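Local coordinates for protein phosphodiesterase (PDB 6CPU) that belongs to the cyclic nucleotide phosphodiesterase family of the HD-type clan, a largely helical protein that holds a zinc and a magnesium ion, at residues F220-N224 with Q475-V479; V231-Y235 with L256-F261. All blocks are in the same frame, centred on the assembly; numbering follows the deposited sequence.

Contact 1: F220-N224 with Q475-V479; sequences FPAHN and QWAMV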
loop_
_atom_site.group_PDB
_atom_site.type_symbol
_atom_site.label_atom_id
_atom_site.label_comp_id
_atom_site.label_asym_id
_atom_site.label_seq_id
_atom_site.Cartn_x
_atom_site.Cartn_y
_atom_site.Cartn_z
ATOM N N PHE A 220 -1.717 -15.781 6.726
ATOM C CA PHE A 220 -0.573 -14.946 6.385
ATOM C C PHE A 220 -0.204 -14.087 7.584
ATOM O O PHE A 220 -1.011 -13.243 8.001
ATOM C CB PHE A 220 -0.938 -14.075 5.183
ATOM C CG PHE A 220 0.197 -13.229 4.655
ATOM C CD1 PHE A 220 1.390 -13.805 4.269
ATOM C CD2 PHE A 220 0.046 -11.850 4.508
ATOM C CE1 PHE A 220 2.431 -13.024 3.772
ATOM C CE2 PHE A 220 1.076 -11.067 4.012
ATOM C CZ PHE A 220 2.270 -11.652 3.636
ATOM N N PRO A 221 1.003 -14.297 8.159
ATOM C CA PRO A 221 1.340 -13.678 9.430
ATOM C C PRO A 221 1.824 -12.236 9.248
ATOM O O PRO A 221 2.905 -11.875 9.720
ATOM C CB PRO A 221 2.466 -14.569 9.952
ATOM C CG PRO A 221 3.184 -14.969 8.709
ATOM C CD PRO A 221 2.110 -15.144 7.666
ATOM N N ALA A 222 0.996 -11.416 8.599
ATOM C CA ALA A 222 1.391 -10.061 8.203
ATOM C C ALA A 222 1.985 -9.263 9.347
ATOM O O ALA A 222 2.935 -8.509 9.145
ATOM C CB ALA A 222 0.202 -9.316 7.619
ATOM N N HIS A 223 1.445 -9.425 10.555
ATOM C CA HIS A 223 1.879 -8.603 11.680
ATOM C C HIS A 223 3.220 -8.984 12.272
ATOM O O HIS A 223 3.787 -8.228 13.050
ATOM C CB HIS A 223 0.801 -8.571 12.758
ATOM C CG HIS A 223 -0.515 -8.122 12.236
ATOM N ND1 HIS A 223 -0.797 -6.798 11.973
ATOM C CD2 HIS A 223 -1.603 -8.825 11.860
ATOM C CE1 HIS A 223 -2.014 -6.707 11.471
ATOM N NE2 HIS A 223 -2.525 -7.922 11.395
ATOM N N ASN A 224 3.722 -10.153 11.902
ATOM C CA ASN A 224 5.058 -10.575 12.282
ATOM C C ASN A 224 6.081 -10.297 11.194
ATOM O O ASN A 224 7.234 -10.686 11.335
ATOM C CB ASN A 224 5.042 -12.071 12.585
ATOM C CG ASN A 224 4.014 -12.417 13.630
ATOM O OD1 ASN A 224 2.957 -12.977 13.328
ATOM N ND2 ASN A 224 4.288 -12.017 14.860
ATOM N N GLN A 475 -5.934 -9.899 15.190
ATOM C CA GLN A 475 -4.833 -8.921 15.140
ATOM C C GLN A 475 -5.202 -7.764 14.211
ATOM O O GLN A 475 -4.981 -6.610 14.543
ATOM C CB GLN A 475 -3.542 -9.581 14.648
ATOM C CG GLN A 475 -2.898 -10.524 15.653
ATOM C CD GLN A 475 -1.638 -11.169 15.119
ATOM O OE1 GLN A 475 -1.571 -11.559 13.952
ATOM N NE2 GLN A 475 -0.641 -11.304 15.973
ATOM N N TRP A 476 -5.768 -8.094 13.058
ATOM C CA TRP A 476 -6.249 -7.088 12.101
ATOM C C TRP A 476 -7.360 -6.225 12.698
ATOM O O TRP A 476 -7.373 -5.016 12.520
ATOM C CB TRP A 476 -6.753 -7.754 10.822
ATOM C CG TRP A 476 -5.664 -8.178 9.890
ATOM C CD1 TRP A 476 -5.317 -9.456 9.539
ATOM C CD2 TRP A 476 -4.778 -7.316 9.180
ATOM N NE1 TRP A 476 -4.267 -9.437 8.652
ATOM C CE2 TRP A 476 -3.915 -8.136 8.417
ATOM C CE3 TRP A 476 -4.623 -5.928 9.119
ATOM C CZ2 TRP A 476 -2.913 -7.609 7.602
ATOM C CZ3 TRP A 476 -3.624 -5.407 8.300
ATOM C CH2 TRP A 476 -2.780 -6.248 7.566
ATOM N N ALA A 477 -8.295 -6.853 13.414
ATOM C CA ALA A 477 -9.387 -6.123 14.053
ATOM C C ALA A 477 -8.869 -5.070 15.013
ATOM O O ALA A 477 -9.424 -3.974 15.118
ATOM C CB ALA A 477 -10.319 -7.086 14.785
ATOM N N MET A 478 -7.806 -5.408 15.728
ATOM C CA MET A 478 -7.169 -4.487 16.637
ATOM C C MET A 478 -6.565 -3.259 15.942
ATOM O O MET A 478 -6.755 -2.129 16.391
ATOM C CB MET A 478 -6.069 -5.219 17.405
ATOM C CG MET A 478 -5.217 -4.320 18.265
ATOM S SD MET A 478 -4.372 -5.279 19.530
ATOM C CE MET A 478 -3.424 -3.993 20.319
ATOM N N VAL A 479 -5.794 -3.475 14.880
ATOM C CA VAL A 479 -5.172 -2.327 14.204
ATOM C C VAL A 479 -6.222 -1.480 13.464
ATOM O O VAL A 479 -6.106 -0.255 13.432
ATOM C CB VAL A 479 -3.970 -2.732 13.316
ATOM C CG1 VAL A 479 -2.933 -3.465 14.172
ATOM C CG2 VAL A 479 -4.391 -3.574 12.124
HETATM O O HOH W 1 -3.209 -11.649 7.248
HETATM O O HOH W 2 0.597 -11.824 12.153
#
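His223 meets Trp476 edge to face: its NE2 lies 3.2 Å above the indole plane, over the middle of the ring system, and is 3.2 Å from Trp476 CD2. The imidazole and the six-membered ring of the indole have centroids 4.2 Å apart and planes inclined at 62°. Beside NE2, CE1 of the same imidazole lies 4.0 Å from CG2 of Val479, a turn along the helix from Gln475. Chi1 of His223 (-55°) puts CG anti to the carbonyl carbon, and the ring leaves the short 3-10 segment toward the helix. Ala222 adds an apolar touch, its CB 3.6 Å from CZ2 of Trp476. The contact thus joins the loop between helices 205-216 and 227-242, where Pro221 is the centre of an inverse gamma turn, to helix 470-495 of the all-helical phosphodiesterase domain. Gln475 runs past His223 in the opposite direction, amide and ring planes 73° apart, and its CB lies 3.5 Å from CD2 of His223. Two waters complete the join. One accepts from NE1 of Trp476, in the indole plane, and donates to the carbonyl O of Phe220; the other donates to OE1 of Gln475 and OD1 of Asn224 and weakly accepts from His223 N. The amide nitrogen of Gln475, NE2, is bonded to the carbonyl O of Pro512, while Arg277 NE bonds the carbonyl O of Ala222.

Contact 2: V231-Y235 with L256-F261; sequences VYCVY and LLAFIF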
loop_
_atom_site.group_PDB
_atom_site.type_symbol
_atom_site.label_atom_id
_atom_site.label_comp_id
_atom_site.label_asym_id
_atom_site.label_seq_id
_atom_site.Cartn_x
_atom_site.Cartn_y
_atom_site.Cartn_z
ATOM N N VAL A 231 8.389 -6.212 1.457
ATOM C CA VAL A 231 8.913 -5.921 0.119
ATOM C C VAL A 231 9.270 -7.228 -0.584
ATOM O O VAL A 231 8.900 -7.452 -1.756
ATOM C CB VAL A 231 10.154 -5.000 0.191
ATOM C CG1 VAL A 231 10.896 -4.940 -1.149
ATOM C CG2 VAL A 231 9.739 -3.606 0.627
ATOM N N TYR A 232 9.991 -8.092 0.122
ATOM C CA TYR A 232 10.396 -9.364 -0.489
ATOM C C TYR A 232 9.199 -10.259 -0.787
ATOM O O TYR A 232 9.180 -10.928 -1.808
ATOM C CB TYR A 232 11.404 -10.111 0.370
ATOM C CG TYR A 232 12.105 -11.187 -0.425
ATOM C CD1 TYR A 232 11.706 -12.523 -0.337
ATOM C CD2 TYR A 232 13.151 -10.867 -1.282
ATOM C CE1 TYR A 232 12.346 -13.515 -1.075
ATOM C CE2 TYR A 232 13.801 -11.851 -2.019
ATOM C CZ TYR A 232 13.394 -13.172 -1.915
ATOM O OH TYR A 232 14.036 -14.159 -2.660
ATOM N N CYS A 233 8.206 -10.277 0.104
ATOM C CA CYS A 233 6.961 -10.993 -0.163
ATOM C C CYS A 233 6.294 -10.553 -1.463
ATOM O O CYS A 233 5.835 -11.390 -2.246
ATOM C CB CYS A 233 5.975 -10.841 0.993
ATOM S SG CYS A 233 6.477 -11.656 2.535
ATOM N N VAL A 234 6.236 -9.245 -1.704
ATOM C CA VAL A 234 5.686 -8.747 -2.950
ATOM C C VAL A 234 6.509 -9.263 -4.139
ATOM O O VAL A 234 5.950 -9.696 -5.141
ATOM C CB VAL A 234 5.634 -7.208 -2.981
ATOM C CG1 VAL A 234 5.147 -6.717 -4.339
ATOM C CG2 VAL A 234 4.708 -6.682 -1.895
ATOM N N TYR A 235 7.830 -9.225 -4.017
ATOM C CA TYR A 235 8.700 -9.716 -5.079
ATOM C C TYR A 235 8.386 -11.189 -5.399
ATOM O O TYR A 235 8.233 -11.553 -6.557
ATOM C CB TYR A 235 10.181 -9.524 -4.714
ATOM C CG TYR A 235 11.098 -10.453 -5.468
ATOM C CD1 TYR A 235 11.323 -10.288 -6.829
ATOM C CD2 TYR A 235 11.697 -11.539 -4.831
ATOM C CE1 TYR A 235 12.154 -11.166 -7.531
ATOM C CE2 TYR A 235 12.525 -12.411 -5.521
ATOM C CZ TYR A 235 12.744 -12.224 -6.869
ATOM O OH TYR A 235 13.572 -13.112 -7.539
ATOM N N LEU A 256 12.533 -5.374 -10.132
ATOM C CA LEU A 256 11.295 -5.583 -9.365
ATOM C C LEU A 256 11.377 -4.974 -7.976
ATOM O O LEU A 256 10.441 -4.312 -7.539
ATOM C CB LEU A 256 10.934 -7.062 -9.255
ATOM C CG LEU A 256 10.220 -7.681 -10.445
ATOM C CD1 LEU A 256 9.900 -9.140 -10.148
ATOM C CD2 LEU A 256 8.950 -6.916 -10.802
ATOM N N LEU A 257 12.499 -5.167 -7.287
ATOM C CA LEU A 257 12.674 -4.539 -5.976
ATOM C C LEU A 257 12.589 -3.010 -6.042
ATOM O O LEU A 257 11.975 -2.391 -5.177
ATOM C CB LEU A 257 13.975 -4.975 -5.312
ATOM C CG LEU A 257 14.085 -6.429 -4.829
ATOM C CD1 LEU A 257 15.431 -6.661 -4.154
ATOM C CD2 LEU A 257 12.968 -6.823 -3.882
ATOM N N ALA A 258 13.198 -2.387 -7.053
ATOM C CA ALA A 258 13.108 -0.929 -7.179
ATOM C C ALA A 258 11.639 -0.470 -7.262
ATOM O O ALA A 258 11.228 0.482 -6.593
ATOM C CB ALA A 258 13.891 -0.436 -8.401
ATOM N N PHE A 259 10.876 -1.130 -8.119
ATOM C CA PHE A 259 9.452 -0.869 -8.270
ATOM C C PHE A 259 8.717 -1.005 -6.934
ATOM O O PHE A 259 7.905 -0.153 -6.576
ATOM C CB PHE A 259 8.881 -1.813 -9.337
ATOM C CG PHE A 259 7.386 -1.973 -9.308
ATOM C CD1 PHE A 259 6.542 -0.908 -9.578
ATOM C CD2 PHE A 259 6.815 -3.215 -9.043
ATOM C CE1 PHE A 259 5.169 -1.071 -9.574
ATOM C CE2 PHE A 259 5.447 -3.383 -9.041
ATOM C CZ PHE A 259 4.615 -2.304 -9.305
ATOM N N ILE A 260 9.019 -2.067 -6.198
ATOM C CA ILE A 260 8.321 -2.319 -4.938
ATOM C C ILE A 260 8.699 -1.304 -3.862
ATOM O O ILE A 260 7.848 -0.916 -3.044
ATOM C CB ILE A 260 8.564 -3.761 -4.444
ATOM C CG1 ILE A 260 8.004 -4.745 -5.472
ATOM C CG2 ILE A 260 7.899 -3.993 -3.089
ATOM C CD1 ILE A 260 8.679 -6.091 -5.432
ATOM N N PHE A 261 9.958 -0.862 -3.849
ATOM C CA PHE A 261 10.360 0.215 -2.929
ATOM C C PHE A 261 9.570 1.489 -3.204
ATOM O O PHE A 261 9.122 2.174 -2.273
ATOM C CB PHE A 261 11.857 0.512 -3.022
ATOM C CG PHE A 261 12.695 -0.249 -2.048
ATOM C CD1 PHE A 261 13.054 -1.562 -2.295
ATOM C CD2 PHE A 261 13.176 0.371 -0.902
ATOM C CE1 PHE A 261 13.844 -2.264 -1.405
ATOM C CE2 PHE A 261 13.968 -0.325 -0.005
ATOM C CZ PHE A 261 14.296 -1.648 -0.252
#
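Helical segments 231-235 and 256-261 pass with their axes 9.6 Å apart at closest approach and their N-to-C directions 127° apart, well short of antiparallel. They pack helix 227-242 against helix 253-264, two helices close in sequence in this mainly helical protein. The backbones come nearest at Val231 and Ile260, whose CA atoms are 6.2 Å apart, and again at Tyr235 and Leu256. Ile260 is directed toward the other segment, and its branches divide there: CG2 lies 3.7 Å from CG1 of Val231, while CG1 lies at the same distance from CG1 of Val234. Its CD1 continues to the backbone of Tyr235, 3.5 Å from the amide N. Because CG1 of Val231 stands anti to its own N (chi1 167°), this methyl also meets CD2 of Leu257 and CE1 of Phe261. Leu257 CD2 in turn packs against CB of Tyr235. At the other end, CD1 of Leu256 comes to the edge of the Tyr235 ring, near its plane, 3.8 Å from the ring's CD1. Phe276, Val280 and Leu283 of helix 276-292 pack on Val234. Every touching residue is buried and the side chains meet through carbon alone, so close apolar packing rather than directional polar bonds holds the helices together.

In the fold
Helix 227-242, which carries one side of contact 2, follows directly on the loop that forms one side of contact 1, and along the chain contact 2 is nested inside the loop that contact 1 closes. The centres of the two contacts are 21 Å apart; their nearest atoms come to about 4 Å without touching. Helix 276-292 lies beside both contacts and also supplies the zinc ligand His278. The Trp476 side chain of contact 1 is nearer zinc, at about 9 Å, than the Val234 side chain of contact 2, at about 14 Å; Trp476 is about 12 Å from magnesium.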